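Local structure of hypothetical protein (1U69) at residues I9-D14 and E76-Q81; L18-F23 and D112-S117; V33-R38 and T53-V58. The protein is of unknown function but belongs to the PhnB-like branch of the glyoxalase clan and has been proposed as a potential drug-resistance protein. All coordinates share one frame; numbering follows the deposited sequence.

In the fold
Interactions 1 and 2 join the two halves of the chain, each built on a four-stranded mixed sheet as expected in the glyoxalase clan, whereas interaction 3 lies within the first sheet. Interaction 1 packs strand 7-13 of the first sheet against strand 78-84 of the second, about 8 Å from the centre of the chain. Interaction 2, centred about 10 Å from it, sets helix 17-27 against the turn that leads into strand 117-122; Tyr13 CE1 lies 3.4 Å from Ala20 CB, joining the two. Interaction 3 pairs the strands 31-38 and 51-58, its centre about 13 Å from that of interaction 2, and Ala21 CB meets Phe56 CD2 at 3.7 Å. Interactions 1 and 3 both reach the second subunit.

Interaction 1: I9-D14 and E76-Q81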
loop_
_atom_site.group_PDB
_atom_site.type_symbol
_atom_site.label_atom_id
_atom_site.label_comp_id
_atom_site.label_asym_id
_atom_site.label_seq_id
_atom_site.Cartn_x
_atom_site.Cartn_y
_atom_site.Cartn_z
ATOM N N ILE A 9 12.771 4.684 -1.972
ATOM C CA ILE A 9 13.316 5.393 -0.813
ATOM C C ILE A 9 14.822 5.146 -0.793
ATOM O O ILE A 9 15.228 4.011 -0.612
ATOM C CB ILE A 9 12.643 4.881 0.492
ATOM C CG1 ILE A 9 11.200 5.386 0.634
ATOM C CG2 ILE A 9 13.418 5.348 1.751
ATOM C CD1 ILE A 9 10.308 5.242 -0.546
ATOM N N CYS A 10 15.634 6.191 -0.966
ATOM C CA CYS A 10 17.097 6.076 -0.998
ATOM C C CYS A 10 17.688 6.555 0.323
ATOM O O CYS A 10 17.466 7.685 0.722
ATOM C CB CYS A 10 17.668 6.894 -2.158
ATOM S SG CYS A 10 19.434 6.686 -2.411
ATOM N N LEU A 11 18.413 5.672 1.004
ATOM C CA LEU A 11 18.983 5.969 2.308
ATOM C C LEU A 11 20.496 5.903 2.203
ATOM O O LEU A 11 21.034 4.959 1.628
ATOM C CB LEU A 11 18.486 4.964 3.335
ATOM C CG LEU A 11 16.978 5.063 3.595
ATOM C CD1 LEU A 11 16.516 3.838 4.348
ATOM C CD2 LEU A 11 16.658 6.343 4.345
ATOM N N TRP A 12 21.159 6.911 2.769
ATOM C CA TRP A 12 22.611 7.091 2.679
ATOM C C TRP A 12 23.297 6.309 3.791
ATOM O O TRP A 12 22.891 6.385 4.953
ATOM C CB TRP A 12 22.937 8.583 2.812
ATOM C CG TRP A 12 24.300 9.021 2.374
ATOM C CD1 TRP A 12 25.478 8.818 3.026
ATOM C CD2 TRP A 12 24.608 9.781 1.210
ATOM N NE1 TRP A 12 26.506 9.399 2.325
ATOM C CE2 TRP A 12 26.003 9.999 1.206
ATOM C CE3 TRP A 12 23.852 10.305 0.164
ATOM C CZ2 TRP A 12 26.650 10.700 0.192
ATOM C CZ3 TRP A 12 24.498 11.004 -0.849
ATOM C CH2 TRP A 12 25.882 11.188 -0.829
ATOM N N TYR A 13 24.333 5.562 3.429
ATOM C CA TYR A 13 25.172 4.839 4.387
ATOM C C TYR A 13 26.642 5.148 4.127
ATOM O O TYR A 13 27.018 5.537 3.024
ATOM C CB TYR A 13 24.951 3.319 4.284
ATOM C CG TYR A 13 23.555 2.899 4.652
ATOM C CD1 TYR A 13 23.221 2.596 5.967
ATOM C CD2 TYR A 13 22.557 2.818 3.676
ATOM C CE1 TYR A 13 21.929 2.251 6.312
ATOM C CE2 TYR A 13 21.271 2.463 4.009
ATOM C CZ TYR A 13 20.956 2.184 5.319
ATOM O OH TYR A 13 19.652 1.864 5.620
ATOM N N ASP A 14 27.451 4.986 5.170
ATOM C CA ASP A 14 28.903 5.047 5.095
ATOM C C ASP A 14 29.427 3.609 4.983
ATOM O O ASP A 14 29.700 2.946 5.993
ATOM C CB ASP A 14 29.435 5.713 6.366
ATOM C CG ASP A 14 30.925 5.935 6.342
ATOM O OD1 ASP A 14 31.548 5.751 5.287
ATOM O OD2 ASP A 14 31.540 6.312 7.358
ATOM N N GLU A 76 15.787 13.021 12.366
ATOM C CA GLU A 76 14.368 12.732 12.534
ATOM C C GLU A 76 13.497 13.401 11.480
ATOM O O GLU A 76 12.297 13.184 11.464
ATOM C CB GLU A 76 13.880 13.198 13.903
ATOM C CG GLU A 76 14.315 12.275 15.036
ATOM C CD GLU A 76 15.645 12.633 15.647
ATOM O OE1 GLU A 76 16.433 13.411 15.059
ATOM O OE2 GLU A 76 15.928 12.077 16.756
ATOM N N ALA A 77 14.093 14.231 10.631
ATOM C CA ALA A 77 13.377 14.789 9.484
ATOM C C ALA A 77 12.748 13.678 8.638
ATOM O O ALA A 77 11.671 13.862 8.062
ATOM C CB ALA A 77 14.306 15.662 8.643
ATOM N N PHE A 78 13.409 12.521 8.593
ATOM C CA PHE A 78 12.846 11.318 7.966
ATOM C C PHE A 78 12.739 10.208 8.985
ATOM O O PHE A 78 13.663 10.006 9.786
ATOM C CB PHE A 78 13.722 10.830 6.815
ATOM C CG PHE A 78 13.426 9.417 6.404
ATOM C CD1 PHE A 78 12.399 9.138 5.541
ATOM C CD2 PHE A 78 14.162 8.356 6.909
ATOM C CE1 PHE A 78 12.123 7.818 5.175
ATOM C CE2 PHE A 78 13.873 7.061 6.576
ATOM C CZ PHE A 78 12.862 6.784 5.707
ATOM N N SER A 79 11.641 9.458 8.928
ATOM C CA SER A 79 11.527 8.221 9.683
ATOM C C SER A 79 10.578 7.239 8.986
ATOM O O SER A 79 9.710 7.635 8.212
ATOM C CB SER A 79 11.024 8.473 11.116
ATOM O OG SER A 79 9.776 9.144 11.114
ATOM N N PHE A 80 10.773 5.958 9.267
ATOM C CA PHE A 80 9.808 4.907 8.906
ATOM C C PHE A 80 8.866 4.783 10.097
ATOM O O PHE A 80 9.328 4.647 11.206
ATOM C CB PHE A 80 10.493 3.555 8.725
ATOM C CG PHE A 80 11.300 3.407 7.470
ATOM C CD1 PHE A 80 10.679 3.328 6.228
ATOM C CD2 PHE A 80 12.677 3.233 7.536
ATOM C CE1 PHE A 80 11.431 3.140 5.075
ATOM C CE2 PHE A 80 13.430 3.040 6.383
ATOM C CZ PHE A 80 12.813 2.993 5.164
ATOM N N GLN A 81 7.562 4.830 9.874
ATOM C CA GLN A 81 6.599 4.534 10.923
ATOM C C GLN A 81 5.968 3.169 10.666
ATOM O O GLN A 81 5.288 2.952 9.692
ATOM C CB GLN A 81 5.516 5.604 11.018
ATOM C CG GLN A 81 4.555 5.366 12.162
ATOM C CD GLN A 81 3.537 6.471 12.300
ATOM O OE1 GLN A 81 3.782 7.482 12.978
ATOM N NE2 GLN A 81 2.399 6.290 11.689
#
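Leu11 divides its two methyls between two phenylalanines, CD2 going to Phe78 and CD1 to Phe80. The CD2 methyl of Leu11 comes within 3.6 Å of Phe78 CE2, the two side chains crossing at about a right angle. Toward Phe80 the approach is tip to tip: Leu11 CD1 sits at the ring edge, near its plane, 3.8 Å from Phe80 CE2. Leu11 CG stands anti to the carbonyl carbon (chi1 -66°), which starts the branch toward both rings. Ile9 adds a looser contact. Its CG2 lies 4.2 Å from Phe78 CZ and equally far from Phe80 CZ, and its side chain slides past Phe80 in the opposite direction. The rings also brace each other, Phe78 CZ lying 3.7 Å above the plane of Phe80, over its centre, while Phe80 CE1 meets the edge of Phe78. All four residues are buried and the contact is wholly apolar. The strand axes stay 10.7 Å apart and run at 120° to each other, so side chains rather than backbone bridge the gap. Phe78 of the second subunit stacks on Phe78, and both strands pair there in antiparallel ladders that carry the sheets across the interface. Leu11 also touches Ile116, and Trp118 meets the Phe80 ring. Hydrophobic packing between two four-stranded mixed sheets is consistent with the paired-module architecture of the glyoxalase clan, here extended into a second subunit.

Interaction 2: L18-F23 and D112-S117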
loop_
_atom_site.group_PDB
_atom_site.type_symbol
_atom_site.label_atom_id
_atom_site.label_comp_id
_atom_site.label_asym_id
_atom_site.label_seq_id
_atom_site.Cartn_x
_atom_site.Cartn_y
_atom_site.Cartn_z
ATOM N N LEU A 18 24.860 -2.835 2.542
ATOM C CA LEU A 18 24.534 -4.261 2.488
ATOM C C LEU A 18 24.248 -4.806 3.885
ATOM O O LEU A 18 23.312 -5.572 4.057
ATOM C CB LEU A 18 25.638 -5.068 1.801
ATOM C CG LEU A 18 25.340 -6.561 1.579
ATOM C CD1 LEU A 18 24.013 -6.798 0.842
ATOM C CD2 LEU A 18 26.512 -7.206 0.822
ATOM N N GLU A 19 25.059 -4.418 4.869
ATOM C CA GLU A 19 24.868 -4.872 6.248
ATOM C C GLU A 19 23.512 -4.424 6.764
ATOM O O GLU A 19 22.813 -5.205 7.398
ATOM C CB GLU A 19 25.958 -4.348 7.197
ATOM C CG GLU A 19 25.787 -4.839 8.648
ATOM C CD GLU A 19 26.699 -4.154 9.649
ATOM O OE1 GLU A 19 27.774 -3.652 9.239
ATOM O OE2 GLU A 19 26.355 -4.135 10.857
ATOM N N ALA A 20 23.175 -3.154 6.512
ATOM C CA ALA A 20 21.905 -2.583 6.953
ATOM C C ALA A 20 20.741 -3.301 6.319
ATOM O O ALA A 20 19.836 -3.737 7.016
ATOM C CB ALA A 20 21.848 -1.113 6.638
ATOM N N ALA A 21 20.770 -3.437 4.991
ATOM C CA ALA A 21 19.685 -4.083 4.245
ATOM C C ALA A 21 19.474 -5.514 4.732
ATOM O O ALA A 21 18.338 -5.975 4.903
ATOM C CB ALA A 21 19.997 -4.070 2.769
ATOM N N THR A 22 20.578 -6.210 4.957
ATOM C CA THR A 22 20.536 -7.581 5.428
ATOM C C THR A 22 19.902 -7.631 6.814
ATOM O O THR A 22 19.081 -8.495 7.098
ATOM C CB THR A 22 21.949 -8.168 5.468
ATOM O OG1 THR A 22 22.483 -8.209 4.138
ATOM C CG2 THR A 22 21.913 -9.614 5.918
ATOM N N PHE A 23 20.305 -6.710 7.684
ATOM C CA PHE A 23 19.717 -6.609 9.019
ATOM C C PHE A 23 18.214 -6.350 8.956
ATOM O O PHE A 23 17.447 -6.965 9.689
ATOM C CB PHE A 23 20.416 -5.497 9.825
ATOM C CG PHE A 23 19.767 -5.202 11.162
ATOM C CD1 PHE A 23 19.920 -6.059 12.226
ATOM C CD2 PHE A 23 18.991 -4.070 11.338
ATOM C CE1 PHE A 23 19.303 -5.788 13.445
ATOM C CE2 PHE A 23 18.379 -3.797 12.560
ATOM C CZ PHE A 23 18.541 -4.661 13.604
ATOM N N ASP A 112 18.311 3.329 14.508
ATOM C CA ASP A 112 19.123 2.143 14.246
ATOM C C ASP A 112 20.624 2.458 14.268
ATOM O O ASP A 112 21.052 3.596 14.477
ATOM C CB ASP A 112 18.679 1.388 12.978
ATOM C CG ASP A 112 18.962 2.118 11.674
ATOM O OD1 ASP A 112 19.872 2.975 11.619
ATOM O OD2 ASP A 112 18.325 1.806 10.617
ATOM N N LYS A 113 21.408 1.405 14.061
ATOM C CA LYS A 113 22.860 1.459 14.106
ATOM C C LYS A 113 23.450 2.495 13.164
ATOM O O LYS A 113 24.523 3.026 13.441
ATOM C CB LYS A 113 23.400 0.070 13.731
ATOM C CG LYS A 113 24.904 -0.054 13.682
ATOM C CD LYS A 113 25.328 -1.510 13.613
ATOM C CE LYS A 113 26.837 -1.645 13.648
ATOM N NZ LYS A 113 27.268 -3.005 13.270
ATOM N N TRP A 114 22.748 2.778 12.060
ATOM C CA TRP A 114 23.234 3.652 10.987
ATOM C C TRP A 114 22.618 5.041 11.106
ATOM O O TRP A 114 22.841 5.907 10.264
ATOM C CB TRP A 114 22.960 2.981 9.623
ATOM C CG TRP A 114 23.554 1.607 9.634
ATOM C CD1 TRP A 114 24.863 1.287 9.417
ATOM C CD2 TRP A 114 22.905 0.388 10.011
ATOM N NE1 TRP A 114 25.060 -0.064 9.596
ATOM C CE2 TRP A 114 23.873 -0.642 9.955
ATOM C CE3 TRP A 114 21.595 0.049 10.360
ATOM C CZ2 TRP A 114 23.572 -1.964 10.245
ATOM C CZ3 TRP A 114 21.301 -1.257 10.650
ATOM C CH2 TRP A 114 22.286 -2.254 10.598
ATOM N N GLY A 115 21.887 5.256 12.200
ATOM C CA GLY A 115 21.340 6.551 12.538
ATOM C C GLY A 115 19.975 6.856 11.971
ATOM O O GLY A 115 19.502 7.986 12.136
ATOM N N ILE A 116 19.335 5.879 11.331
ATOM C CA ILE A 116 18.025 6.104 10.707
ATOM C C ILE A 116 16.945 5.991 11.766
ATOM O O ILE A 116 16.996 5.106 12.620
ATOM C CB ILE A 116 17.815 5.099 9.568
ATOM C CG1 ILE A 116 18.784 5.445 8.431
ATOM C CG2 ILE A 116 16.366 5.089 9.105
ATOM C CD1 ILE A 116 19.099 4.317 7.549
ATOM N N SER A 117 15.975 6.889 11.718
ATOM C CA SER A 117 14.889 6.914 12.686
ATOM C C SER A 117 13.756 5.960 12.303
ATOM O O SER A 117 13.297 5.940 11.162
ATOM C CB SER A 117 14.311 8.327 12.822
ATOM O OG SER A 117 15.177 9.193 13.566
HETATM O O HOH W 1 27.980 -0.937 10.192
#
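Ala20 lies under the indole of Trp114, its CB 3.7 Å from the centroid of the six-membered ring and only 7° off the ring normal, a CH-pi contact. CB of Lys113 covers the opposite face, so the indole is sandwiched. At the ring edge Phe23 CD2 comes to 3.7 Å from Trp114 CZ3, the two ring planes inclined at 57°. Glu19 approaches another part of that edge, its OE2 3.6 Å from Trp114 CZ2 and its carboxylate nearly perpendicular to the indole. Lys113 NZ donates to the syn lone pair of Glu19 OE2 at 2.8 Å, the hydrogen bond of a salt bridge; the two extended side chains cross at about a right angle. A water links the other oxygen, Glu19 OE1, to Trp114 NE1, donating to the first and accepting from the second. Both charged residues are exposed, whereas Ala20 is buried.

Behind this shell, Asp112 shapes the loop. Its OD1 accepts from Trp114 N at 2.9 Å and from Ile116 N at 3.0 Å, the donors arriving from opposite faces of the carboxylate plane. OD2 is held by Tyr24 OH and Trp118 NE1, and Tyr13 meets the Trp114 ring edge-to-face. The bond to Trp114 N makes an Asx turn, superposed on a type I beta turn from Asp112 to Gly115, a compact connection that joins strand 109-111 to strand 117-122 and docks on helix 17-27.

Interaction 3: V33-R38 and T53-V58; sequences VLAVHR and TVEFRV
Strands 33-38 and 53-58 run antiparallel, their axes 4.4 Å apart, and a classic beta bulge lets Leu34 and Ala35 both face Glu55. Glu55 O accepts from Leu34 N at 2.8 Å and, weakly, from Ala35 N; His37 and Thr53 form a hydrogen-bonded pair farther along. On their face of the sheet His37 NE2 donates to Glu55 OE2 at a very short 2.5 Å, an almost straight bond (172°) in the imidazole plane. It uses the anti lone pair of OE2, with ring and carboxylate nearly coplanar, 23° apart. Thr53 OG1 sits at the edge of the same ring, 3.3 Å from His37 CD2, placed by a chi1 of 61° between its own backbone N and carbonyl carbon. From the bulge itself, Leu34 CD1 meets Arg57 NH1 at 3.6 Å, the side chains crossing at about a right angle. The other face carries Val33, Val36, Val54 and Phe56; Val33 CG1 touches Val54 CG1 at 4.0 Å. Helix 17-27 packs over this face through Leu18 and Ala21, while strand 61-67 pairs along the other edge of strand 51-58, leaving strand 31-38 outermost in the sheet within this chain.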
loop_
_atom_site.group_PDB
_atom_site.type_symbol
_atom_site.label_atom_id
_atom_site.label_comp_id
_atom_site.label_asym_id
_atom_site.label_seq_id
_atom_site.Cartn_x
_atom_site.Cartn_y
_atom_site.Cartn_z
ATOM N N VAL A 33 16.425 -8.419 0.880
ATOM C CA VAL A 33 17.467 -7.874 0.026
ATOM C C VAL A 33 17.224 -8.373 -1.406
ATOM O O VAL A 33 17.073 -9.581 -1.643
ATOM C CB VAL A 33 18.882 -8.316 0.511
ATOM C CG1 VAL A 33 19.972 -7.788 -0.415
ATOM C CG2 VAL A 33 19.113 -7.859 1.950
ATOM N N LEU A 34 17.210 -7.453 -2.360
ATOM C CA LEU A 34 16.793 -7.779 -3.725
ATOM C C LEU A 34 17.940 -7.851 -4.733
ATOM O O LEU A 34 17.946 -8.716 -5.597
ATOM C CB LEU A 34 15.725 -6.777 -4.174
ATOM C CG LEU A 34 14.458 -6.715 -3.309
ATOM C CD1 LEU A 34 13.439 -5.772 -3.922
ATOM C CD2 LEU A 34 13.849 -8.077 -3.100
ATOM N N ALA A 35 18.910 -6.955 -4.614
ATOM C CA ALA A 35 20.014 -6.868 -5.572
ATOM C C ALA A 35 21.156 -6.047 -5.013
ATOM O O ALA A 35 20.946 -5.146 -4.218
ATOM C CB ALA A 35 19.544 -6.264 -6.862
ATOM N N VAL A 36 22.375 -6.388 -5.425
ATOM C CA VAL A 36 23.578 -5.673 -5.016
ATOM C C VAL A 36 24.261 -5.178 -6.275
ATOM O O VAL A 36 24.453 -5.953 -7.225
ATOM C CB VAL A 36 24.494 -6.595 -4.213
ATOM C CG1 VAL A 36 25.788 -5.891 -3.810
ATOM C CG2 VAL A 36 23.745 -7.104 -2.991
ATOM N N HIS A 37 24.583 -3.884 -6.292
ATOM C CA HIS A 37 25.142 -3.223 -7.468
ATOM C C HIS A 37 26.510 -2.687 -7.119
ATOM O O HIS A 37 26.658 -1.859 -6.221
ATOM C CB HIS A 37 24.254 -2.077 -7.925
ATOM C CG HIS A 37 22.878 -2.512 -8.319
ATOM N ND1 HIS A 37 22.655 -3.406 -9.343
ATOM C CD2 HIS A 37 21.661 -2.201 -7.817
ATOM C CE1 HIS A 37 21.358 -3.624 -9.459
ATOM N NE2 HIS A 37 20.731 -2.904 -8.545
ATOM N N ARG A 38 27.519 -3.142 -7.845
ATOM C CA ARG A 38 28.878 -2.744 -7.545
ATOM C C ARG A 38 29.283 -1.530 -8.366
ATOM O O ARG A 38 28.727 -1.281 -9.432
ATOM C CB ARG A 38 29.835 -3.928 -7.730
ATOM C CG ARG A 38 29.744 -4.862 -6.529
ATOM C CD ARG A 38 30.315 -6.241 -6.704
ATOM N NE ARG A 38 29.903 -7.094 -5.587
ATOM C CZ ARG A 38 30.410 -7.046 -4.348
ATOM N NH1 ARG A 38 31.382 -6.196 -4.026
ATOM N NH2 ARG A 38 29.946 -7.870 -3.415
ATOM N N THR A 53 25.268 0.413 -4.504
ATOM C CA THR A 53 23.899 0.407 -3.978
ATOM C C THR A 53 23.394 -0.998 -3.708
ATOM O O THR A 53 23.875 -1.985 -4.273
ATOM C CB THR A 53 22.895 1.099 -4.915
ATOM O OG1 THR A 53 22.855 0.429 -6.191
ATOM C CG2 THR A 53 23.273 2.545 -5.196
ATOM N N VAL A 54 22.365 -1.057 -2.874
ATOM C CA VAL A 54 21.675 -2.304 -2.558
ATOM C C VAL A 54 20.175 -2.033 -2.644
ATOM O O VAL A 54 19.662 -1.147 -1.956
ATOM C CB VAL A 54 22.006 -2.784 -1.139
ATOM C CG1 VAL A 54 21.274 -4.080 -0.851
ATOM C CG2 VAL A 54 23.531 -2.943 -0.929
ATOM N N GLU A 55 19.484 -2.774 -3.500
ATOM C CA GLU A 55 18.026 -2.708 -3.552
ATOM C C GLU A 55 17.470 -3.619 -2.477
ATOM O O GLU A 55 17.912 -4.747 -2.324
ATOM C CB GLU A 55 17.494 -3.124 -4.922
ATOM C CG GLU A 55 17.940 -2.265 -6.096
ATOM C CD GLU A 55 17.409 -2.805 -7.416
ATOM O OE1 GLU A 55 16.198 -3.107 -7.496
ATOM O OE2 GLU A 55 18.189 -2.964 -8.355
ATOM N N PHE A 56 16.508 -3.120 -1.708
ATOM C CA PHE A 56 15.832 -3.935 -0.709
ATOM C C PHE A 56 14.408 -3.461 -0.515
ATOM O O PHE A 56 14.044 -2.415 -1.026
ATOM C CB PHE A 56 16.620 -3.981 0.612
ATOM C CG PHE A 56 16.701 -2.659 1.371
ATOM C CD1 PHE A 56 15.835 -2.385 2.425
ATOM C CD2 PHE A 56 17.695 -1.728 1.080
ATOM C CE1 PHE A 56 15.940 -1.186 3.139
ATOM C CE2 PHE A 56 17.811 -0.559 1.818
ATOM C CZ PHE A 56 16.931 -0.297 2.835
ATOM N N ARG A 57 13.590 -4.271 0.147
ATOM C CA ARG A 57 12.200 -3.908 0.400
ATOM C C ARG A 57 11.922 -4.094 1.859
ATOM O O ARG A 57 12.301 -5.123 2.428
ATOM C CB ARG A 57 11.245 -4.781 -0.422
ATOM C CG ARG A 57 9.778 -4.344 -0.387
ATOM C CD ARG A 57 8.858 -5.253 -1.179
ATOM N NE ARG A 57 9.309 -6.619 -0.980
ATOM C CZ ARG A 57 9.934 -7.363 -1.896
ATOM N NH1 ARG A 57 10.133 -6.930 -3.145
ATOM N NH2 ARG A 57 10.324 -8.578 -1.574
ATOM N N VAL A 58 11.278 -3.115 2.489
ATOM C CA VAL A 58 10.851 -3.273 3.878
ATOM C C VAL A 58 9.355 -3.049 4.035
ATOM O O VAL A 58 8.875 -1.946 3.888
ATOM C CB VAL A 58 11.635 -2.358 4.885
ATOM C CG1 VAL A 58 13.030 -2.878 5.061
ATOM C CG2 VAL A 58 11.684 -0.912 4.449
#